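Local coordinates for cytokinin riboside 5'-monophosphate phosphoribohydrolase (Corynebacterium glutamicum, PDB 5ZBL), which belongs to the SLOG clan of Rossmann-like alpha/beta proteins and forms a two-subunit assembly, at residues A[28-33]-A[140-145]; A[45-48]-A[54-57]; A[154-159]-A[167-172]. All blocks are in the same frame, centred on the assembly; numbering follows the deposited sequence.

Contact 1 (A[28-33]-A[140-145]). With EDO (1,2-ethanediol), chain E.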
loop_
_atom_site.group_PDB
_atom_site.type_symbol
_atom_site.label_atom_id
_atom_site.label_comp_id
_atom_site.label_asym_id
_atom_site.label_seq_id
_atom_site.Cartn_x
_atom_site.Cartn_y
_atom_site.Cartn_z
ATOM N N THR A 28 -12.550 18.348 -3.228
ATOM C CA THR A 28 -13.991 18.203 -3.055
ATOM C C THR A 28 -14.756 18.382 -4.350
ATOM O O THR A 28 -15.631 17.561 -4.689
ATOM C CB THR A 28 -14.553 19.189 -2.008
ATOM O OG1 THR A 28 -14.065 18.846 -0.708
ATOM C CG2 THR A 28 -16.096 19.170 -1.981
ATOM N N GLN A 29 -14.458 19.448 -5.077
ATOM C CA GLN A 29 -15.227 19.725 -6.295
ATOM C C GLN A 29 -14.927 18.666 -7.333
ATOM O O GLN A 29 -15.826 18.259 -8.079
ATOM C CB GLN A 29 -14.915 21.105 -6.860
ATOM C CG GLN A 29 -15.302 22.293 -5.962
ATOM C CD GLN A 29 -14.563 23.580 -6.350
ATOM O OE1 GLN A 29 -14.176 23.753 -7.516
ATOM N NE2 GLN A 29 -14.324 24.466 -5.364
ATOM N N ALA A 30 -13.660 18.231 -7.390
ATOM C CA ALA A 30 -13.241 17.223 -8.354
ATOM C C ALA A 30 -13.918 15.922 -8.039
ATOM O O ALA A 30 -14.225 15.193 -8.951
ATOM C CB ALA A 30 -11.732 17.029 -8.351
ATOM N N ALA A 31 -14.193 15.663 -6.757
ATOM C CA ALA A 31 -14.874 14.433 -6.364
ATOM C C ALA A 31 -16.342 14.463 -6.785
ATOM O O ALA A 31 -16.886 13.470 -7.290
ATOM C CB ALA A 31 -14.731 14.183 -4.861
ATOM N N GLN A 32 -16.966 15.608 -6.573
ATOM C CA GLN A 32 -18.354 15.832 -7.001
ATOM C C GLN A 32 -18.568 15.742 -8.482
ATOM O O GLN A 32 -19.553 15.150 -8.913
ATOM C CB GLN A 32 -18.828 17.190 -6.514
ATOM C CG GLN A 32 -19.057 17.161 -5.019
ATOM C CD GLN A 32 -19.049 18.526 -4.379
ATOM O OE1 GLN A 32 -19.178 18.614 -3.176
ATOM N NE2 GLN A 32 -18.872 19.598 -5.179
ATOM N N THR A 33 -17.642 16.300 -9.259
ATOM C CA THR A 33 -17.731 16.214 -10.726
ATOM C C THR A 33 -17.561 14.781 -11.175
ATOM O O THR A 33 -18.190 14.343 -12.154
ATOM C CB THR A 33 -16.682 17.102 -11.445
ATOM O OG1 THR A 33 -16.546 18.325 -10.739
ATOM C CG2 THR A 33 -17.163 17.466 -12.809
ATOM N N ALA A 140 -7.510 3.192 -12.218
ATOM C CA ALA A 140 -7.371 4.552 -12.714
ATOM C C ALA A 140 -6.939 5.494 -11.601
ATOM O O ALA A 140 -7.447 5.420 -10.484
ATOM C CB ALA A 140 -8.672 5.024 -13.309
ATOM N N LEU A 141 -6.006 6.380 -11.925
ATOM C CA LEU A 141 -5.566 7.423 -11.013
ATOM C C LEU A 141 -6.219 8.736 -11.437
ATOM O O LEU A 141 -5.985 9.229 -12.526
ATOM C CB LEU A 141 -4.049 7.535 -11.039
ATOM C CG LEU A 141 -3.235 6.273 -10.816
ATOM C CD1 LEU A 141 -1.758 6.652 -10.817
ATOM C CD2 LEU A 141 -3.638 5.598 -9.518
ATOM N N TYR A 142 -7.074 9.263 -10.573
ATOM C CA TYR A 142 -7.763 10.514 -10.830
ATOM C C TYR A 142 -6.789 11.621 -10.425
ATOM O O TYR A 142 -6.638 11.945 -9.225
ATOM C CB TYR A 142 -9.092 10.551 -10.049
ATOM C CG TYR A 142 -10.046 11.721 -10.291
ATOM C CD1 TYR A 142 -10.176 12.319 -11.541
ATOM C CD2 TYR A 142 -10.844 12.201 -9.252
ATOM C CE1 TYR A 142 -11.067 13.341 -11.741
ATOM C CE2 TYR A 142 -11.748 13.220 -9.444
ATOM C CZ TYR A 142 -11.851 13.807 -10.694
ATOM O OH TYR A 142 -12.754 14.865 -10.927
ATOM N N ASP A 143 -6.159 12.221 -11.444
ATOM C CA ASP A 143 -5.004 13.087 -11.240
ATOM C C ASP A 143 -5.360 14.571 -10.958
ATOM O O ASP A 143 -4.909 15.483 -11.637
ATOM C CB ASP A 143 -4.080 12.927 -12.446
ATOM C CG ASP A 143 -2.659 13.376 -12.184
ATOM O OD1 ASP A 143 -2.182 13.311 -11.019
ATOM O OD2 ASP A 143 -2.012 13.755 -13.188
ATOM N N VAL A 144 -6.134 14.793 -9.911
ATOM C CA VAL A 144 -6.618 16.129 -9.577
ATOM C C VAL A 144 -5.422 16.988 -9.200
ATOM O O VAL A 144 -4.778 16.680 -8.205
ATOM C CB VAL A 144 -7.587 16.131 -8.377
ATOM C CG1 VAL A 144 -7.980 17.534 -8.008
ATOM C CG2 VAL A 144 -8.830 15.336 -8.696
ATOM N N ASP A 145 -5.136 18.024 -10.013
ATOM C CA ASP A 145 -4.023 18.977 -9.824
ATOM C C ASP A 145 -2.603 18.312 -9.858
ATOM O O ASP A 145 -1.672 18.695 -9.132
ATOM C CB ASP A 145 -4.264 19.773 -8.548
ATOM C CG ASP A 145 -3.322 20.975 -8.405
ATOM O OD1 ASP A 145 -3.059 21.677 -9.423
ATOM O OD2 ASP A 145 -2.854 21.214 -7.260
HETATM C C1 EDO E . -3.634 13.956 -17.843
HETATM O O1 EDO E . -3.797 13.040 -18.930
HETATM C C2 EDO E . -3.349 13.179 -16.549
HETATM O O2 EDO E . -2.395 13.876 -15.740
#

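Contact 2 (A[45-48]-A[54-57])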
loop_
_atom_site.group_PDB
_atom_site.type_symbol
_atom_site.label_atom_id
_atom_site.label_comp_id
_atom_site.label_asym_id
_atom_site.label_seq_id
_atom_site.Cartn_x
_atom_site.Cartn_y
_atom_site.Cartn_z
ATOM N N LEU A 45 -21.241 3.575 -6.865
ATOM C CA LEU A 45 -20.086 3.692 -5.955
ATOM C C LEU A 45 -19.933 2.497 -5.010
ATOM O O LEU A 45 -20.866 2.104 -4.308
ATOM C CB LEU A 45 -20.212 4.976 -5.105
ATOM C CG LEU A 45 -19.151 5.229 -4.022
ATOM C CD1 LEU A 45 -17.761 5.212 -4.636
ATOM C CD2 LEU A 45 -19.360 6.543 -3.315
ATOM N N VAL A 46 -18.747 1.938 -4.970
ATOM C CA VAL A 46 -18.371 1.053 -3.887
ATOM C C VAL A 46 -17.205 1.755 -3.233
ATOM O O VAL A 46 -16.250 2.153 -3.933
ATOM C CB VAL A 46 -17.901 -0.297 -4.373
ATOM C CG1 VAL A 46 -17.563 -1.169 -3.182
ATOM C CG2 VAL A 46 -18.984 -0.959 -5.240
ATOM N N TYR A 47 -17.270 1.912 -1.919
ATOM C CA TYR A 47 -16.178 2.584 -1.178
ATOM C C TYR A 47 -16.137 2.084 0.259
ATOM O O TYR A 47 -16.920 1.217 0.649
ATOM C CB TYR A 47 -16.296 4.112 -1.279
ATOM C CG TYR A 47 -17.193 4.739 -0.230
ATOM C CD1 TYR A 47 -18.477 4.260 0.002
ATOM C CD2 TYR A 47 -16.771 5.823 0.514
ATOM C CE1 TYR A 47 -19.281 4.807 0.971
ATOM C CE2 TYR A 47 -17.583 6.383 1.482
ATOM C CZ TYR A 47 -18.822 5.856 1.727
ATOM O OH TYR A 47 -19.643 6.422 2.675
ATOM N N GLY A 48 -15.186 2.608 1.046
ATOM C CA GLY A 48 -14.925 2.105 2.359
ATOM C C GLY A 48 -15.876 2.547 3.449
ATOM O O GLY A 48 -15.603 2.261 4.616
ATOM N N LEU A 54 -12.993 13.237 1.738
ATOM C CA LEU A 54 -13.429 13.004 0.381
ATOM C C LEU A 54 -14.219 11.719 0.299
ATOM O O LEU A 54 -14.988 11.557 -0.616
ATOM C CB LEU A 54 -12.219 12.913 -0.545
ATOM C CG LEU A 54 -11.281 14.133 -0.617
ATOM C CD1 LEU A 54 -10.252 13.814 -1.685
ATOM C CD2 LEU A 54 -11.989 15.490 -0.905
ATOM N N MET A 55 -14.013 10.804 1.250
ATOM C CA MET A 55 -14.883 9.644 1.404
ATOM C C MET A 55 -16.329 10.114 1.565
ATOM O O MET A 55 -17.165 9.746 0.757
ATOM C CB MET A 55 -14.441 8.741 2.555
ATOM C CG MET A 55 -13.384 7.704 2.162
ATOM S SD MET A 55 -12.888 6.642 3.566
ATOM C CE MET A 55 -13.810 5.189 3.093
ATOM N N GLY A 56 -16.591 10.983 2.543
ATOM C CA GLY A 56 -17.929 11.579 2.753
ATOM C C GLY A 56 -18.438 12.350 1.528
ATOM O O GLY A 56 -19.571 12.166 1.076
ATOM N N ILE A 57 -17.567 13.167 0.948
ATOM C CA ILE A 57 -17.938 13.938 -0.211
ATOM C C ILE A 57 -18.376 13.065 -1.390
ATOM O O ILE A 57 -19.396 13.352 -2.017
ATOM C CB ILE A 57 -16.775 14.793 -0.685
ATOM C CG1 ILE A 57 -16.399 15.860 0.357
ATOM C CG2 ILE A 57 -17.106 15.425 -2.013
ATOM C CD1 ILE A 57 -17.489 16.845 0.726
#

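Contact 3 (A[154-159]-A[167-172])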
loop_
_atom_site.group_PDB
_atom_site.type_symbol
_atom_site.label_atom_id
_atom_site.label_comp_id
_atom_site.label_asym_id
_atom_site.label_seq_id
_atom_site.Cartn_x
_atom_site.Cartn_y
_atom_site.Cartn_z
ATOM N N MET A 154 8.029 7.833 -9.183
ATOM C CA MET A 154 8.518 6.743 -8.382
ATOM C C MET A 154 8.421 5.425 -9.140
ATOM O O MET A 154 9.390 4.688 -9.136
ATOM C CB MET A 154 7.796 6.651 -7.012
ATOM C CG MET A 154 8.323 5.561 -6.042
ATOM S SD MET A 154 10.087 5.656 -5.542
ATOM C CE MET A 154 10.360 4.031 -4.866
ATOM N N LEU A 155 7.267 5.152 -9.757
ATOM C CA LEU A 155 7.021 3.930 -10.477
ATOM C C LEU A 155 7.853 3.804 -11.733
ATOM O O LEU A 155 8.278 2.720 -12.081
ATOM C CB LEU A 155 5.553 3.821 -10.897
ATOM C CG LEU A 155 4.560 3.599 -9.769
ATOM C CD1 LEU A 155 3.163 3.466 -10.378
ATOM C CD2 LEU A 155 4.904 2.367 -8.942
ATOM N N GLU A 156 8.028 4.914 -12.434
ATOM C CA GLU A 156 8.915 4.976 -13.601
ATOM C C GLU A 156 10.328 4.547 -13.145
ATOM O O GLU A 156 10.920 3.635 -13.735
ATOM C CB GLU A 156 8.871 6.385 -14.203
ATOM C CG GLU A 156 9.834 6.712 -15.335
ATOM C CD GLU A 156 9.767 5.696 -16.448
ATOM O OE1 GLU A 156 10.849 5.255 -16.943
ATOM O OE2 GLU A 156 8.624 5.304 -16.785
ATOM N N GLN A 157 10.819 5.135 -12.045
ATOM C CA GLN A 157 12.144 4.793 -11.515
ATOM C C GLN A 157 12.266 3.334 -11.049
ATOM O O GLN A 157 13.257 2.637 -11.342
ATOM C CB GLN A 157 12.576 5.772 -10.432
ATOM C CG GLN A 157 12.965 7.129 -10.992
ATOM C CD GLN A 157 13.640 8.054 -9.975
ATOM O OE1 GLN A 157 14.371 7.614 -9.066
ATOM N NE2 GLN A 157 13.410 9.354 -10.134
ATOM N N MET A 158 11.244 2.847 -10.369
ATOM C CA MET A 158 11.224 1.450 -10.010
ATOM C C MET A 158 11.296 0.527 -11.252
ATOM O O MET A 158 11.886 -0.536 -11.176
ATOM C CB MET A 158 9.973 1.142 -9.218
ATOM C CG MET A 158 9.914 1.745 -7.836
ATOM S SD MET A 158 8.303 1.435 -7.050
ATOM C CE MET A 158 8.904 1.072 -5.419
ATOM N N THR A 159 10.656 0.923 -12.356
ATOM C CA THR A 159 10.693 0.193 -13.613
ATOM C C THR A 159 12.097 0.246 -14.238
ATOM O O THR A 159 12.572 -0.739 -14.706
ATOM C CB THR A 159 9.663 0.764 -14.644
ATOM O OG1 THR A 159 8.342 0.804 -14.071
ATOM C CG2 THR A 159 9.626 -0.095 -15.915
ATOM N N ASP A 167 5.825 -3.657 -18.886
ATOM C CA ASP A 167 4.526 -4.157 -19.351
ATOM C C ASP A 167 3.385 -3.775 -18.410
ATOM O O ASP A 167 2.342 -3.266 -18.846
ATOM C CB ASP A 167 4.560 -5.699 -19.452
ATOM C CG ASP A 167 4.074 -6.221 -20.785
ATOM O OD1 ASP A 167 3.890 -5.419 -21.728
ATOM O OD2 ASP A 167 3.903 -7.457 -20.890
ATOM N N PHE A 168 3.592 -4.071 -17.126
ATOM C CA PHE A 168 2.571 -3.914 -16.099
ATOM C C PHE A 168 2.166 -2.455 -15.959
ATOM O O PHE A 168 1.009 -2.126 -16.117
ATOM C CB PHE A 168 3.062 -4.432 -14.741
ATOM C CG PHE A 168 2.068 -4.241 -13.643
ATOM C CD1 PHE A 168 0.871 -4.950 -13.660
ATOM C CD2 PHE A 168 2.294 -3.323 -12.619
ATOM C CE1 PHE A 168 -0.075 -4.769 -12.664
ATOM C CE2 PHE A 168 1.355 -3.137 -11.615
ATOM C CZ PHE A 168 0.171 -3.863 -11.641
ATOM N N PHE A 169 3.156 -1.608 -15.696
ATOM C CA PHE A 169 3.010 -0.152 -15.539
ATOM C C PHE A 169 2.082 0.499 -16.555
ATOM O O PHE A 169 1.315 1.362 -16.179
ATOM C CB PHE A 169 4.426 0.492 -15.633
ATOM C CG PHE A 169 4.479 2.001 -15.412
ATOM C CD1 PHE A 169 3.740 2.627 -14.409
ATOM C CD2 PHE A 169 5.327 2.791 -16.192
ATOM C CE1 PHE A 169 3.835 4.007 -14.211
ATOM C CE2 PHE A 169 5.416 4.163 -15.999
ATOM C CZ PHE A 169 4.677 4.775 -15.004
ATOM N N GLU A 170 2.133 0.065 -17.822
ATOM C CA GLU A 170 1.623 0.858 -18.971
ATOM C C GLU A 170 0.135 0.687 -19.373
ATOM O O GLU A 170 -0.332 1.360 -20.282
ATOM C CB GLU A 170 2.557 0.623 -20.185
ATOM C CG GLU A 170 2.356 1.514 -21.423
ATOM C CD GLU A 170 2.125 3.006 -21.138
ATOM O OE1 GLU A 170 2.999 3.646 -20.511
ATOM O OE2 GLU A 170 1.076 3.548 -21.573
ATOM N N CYS A 171 -0.614 -0.179 -18.697
ATOM C CA CYS A 171 -2.089 -0.289 -18.899
ATOM C C CYS A 171 -2.875 0.493 -17.812
ATOM O O CYS A 171 -4.091 0.346 -17.642
ATOM C CB CYS A 171 -2.482 -1.768 -18.924
ATOM S SG CYS A 171 -1.312 -2.790 -17.998
ATOM N N LEU A 172 -2.139 1.343 -17.106
ATOM C CA LEU A 172 -2.629 2.149 -16.016
ATOM C C LEU A 172 -3.336 3.404 -16.548
ATOM O O LEU A 172 -2.733 4.165 -17.291
ATOM C CB LEU A 172 -1.415 2.569 -15.162
ATOM C CG LEU A 172 -1.696 3.539 -14.037
ATOM C CD1 LEU A 172 -2.743 2.936 -13.110
ATOM C CD2 LEU A 172 -0.403 3.860 -13.314
#

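Contact 1 (A[28-33]-A[140-145])
Ala30 meets Tyr142 and Val144 where helix 25-40 packs on the end of strand 139-142, next to the edge strand 173-175 of the parallel sheet of a Rossmann-like fold. The single polar link across this contact is a hydrogen bond from the phenol of Tyr142 to the helix backbone, OH to Ala30 O, very short as modelled at 2.5 Å. It is an edge-on meeting: Ala30 O lies near the ring plane and Ala30 C in it, so the tyrosine presents its rim to the helix. CG stands anti to the backbone N (chi1 -174°), which sends the ring out from the strand to the carbonyl. Leu34, Met113 and Leu181 add further side-chain contacts to this buried tyrosine. Within the helix, Thr33 OG1 bonds back to Gln29 O at 2.8 Å, arriving 37° out of the carbonyl plane.

Apolar contact comes from Val144, two residues on, whose side chain also starts out toward the helix. Val144 CG2 lies over one face of the Tyr142 ring, 3.6 Å above its plane and displaced toward the rim. The same methyl presses on the helix, with Val144 CG2 only 3.4 Å from Ala30 CB, tighter than usual for two carbons. Ala30 CB thus has the valine and the tyrosine hydroxyl as neighbours at once.

Between Tyr142 and Val144 the chain makes an inverse gamma turn centred on Asp143, closed by a weak bond from Val144 N to Tyr142 O. The Asp143 carboxylate is held through OD1 by Trp148 N and through OD2 by Gln149 NE2. A molecule of 1,2-ethanediol, probably from the crystallisation liquor and also bonded to Glu175, reaches the second oxygen, with EDO O2 2.6 Å from Asp143 OD2.

Contact 2 (A[45-48]-A[54-57])
The ring of Tyr47 meets the backbone of Met55 at a slant: Met55 O approaches the CE2 corner, 3.5 Å from Tyr47 CE2, on a path that is oblique to the ring. Beside it the Met55 side chain runs across the tyrosine at an angle, with its CB near CE2 and its methyl CE 4.0 Å from Tyr47 CD2. Tyr47 CG sits between the backbone N and the carbonyl carbon (chi1 87°), turning the ring toward the helix. Its hydroxyl is held elsewhere, by a hydrogen bond with Gly50 O in the glycine-rich turn.

The terminal methyl of Met55 completes the contact. The side chain leaves the helix extended through chi2 and bends at chi3 (103°), which brings CE onto the backbone just beyond the strand, 3.4 Å from Gly48 CA. No hydrogen bond spans the two segments; van der Waals contact joins them.

Strand 44-47 and helix 53-64 open a beta-alpha-beta unit, and the connection from Gly48 through Gly50 to Gly53 at the helix start is consistent with a Rossmann-type glycine-rich loop. A phosphate ion, probably from the crystallisation liquor, lies about 6 Å from the Met55 side chain, and Gly48 O is hydrogen-bonded to Arg99. Strand 44-47 lies in the sheet between strands 12-16 and 69-74, while Leu54 and Ile57 of the helix pack on helix 25-40.

Contact 3 (A[154-159]-A[167-172])
Leu155 and Phe169 mark the closest approach of the two backbones, their CA atoms 7.6 Å apart, and at Phe169 helix 166-169 gives way to a type I beta turn that runs to Leu172. Phe169 carries the contact from its segment. A chi1 of -177° swings the ring away from the backbone N of Phe169 and out to helix 149-160, where it meets three residues. Leu155 meets the CD1 and CE1 carbons: its CB is 3.7 Å from Phe169 CE1, and its CD1 methyl follows at 3.9 Å from the same carbon.

At CD2 and CE2, Glu156 and Thr159 bring oxygens near the ring. Glu156, bent at chi2, sets its OE2 3.5 Å from Phe169 CE2, the carboxylate plane turned 55° from that of the ring. This carboxylate is gripped by partners nearby in the chain, OE2 in a salt bridge with Arg166 and OE1 by Gln160, which would probably stabilise its negative charge.

Both helices belong to the crossover that links strand 139-142 to its parallel neighbour 173-175 at the sheet edge. Here Leu155 also packs on Phe124 and Trp127 of helix 117-130, whereas Met154 and Met158, elsewhere on helix 149-160, touch Phe147 and Gly115 of the second subunit.

Thr159 OG1 stands 4.2 Å from Phe169 CD2. Its hydroxyl donates to Leu155 O at 2.8 Å, tilted 28° from the carbonyl plane, while Thr159 N reaches the same oxygen from the opposite face.

How the contacts relate
Contacts 1 and 2 are buried and both set a helix against the parallel sheet, whereas contact 3 is only partly buried, farther from the chain centre, and joins two helices. The first two are neighbours, centres 12 Å apart: helix 25-40 leads into strand 44-47, and Ile57 of contact 2 packs on Thr28 and Ala31 of contact 1. Contact 3 adjoins contact 1 through Leu141 and Leu172 but lies across the chain's centre from contact 2. A tyrosine serves each core contact, as hydrogen-bond donor to the opposite segment in contact 1 and through its ring carbons alone in contact 2, its hydroxyl being bonded to Gly50; at the periphery a phenylalanine takes that place, beside a salt-bridged glutamate.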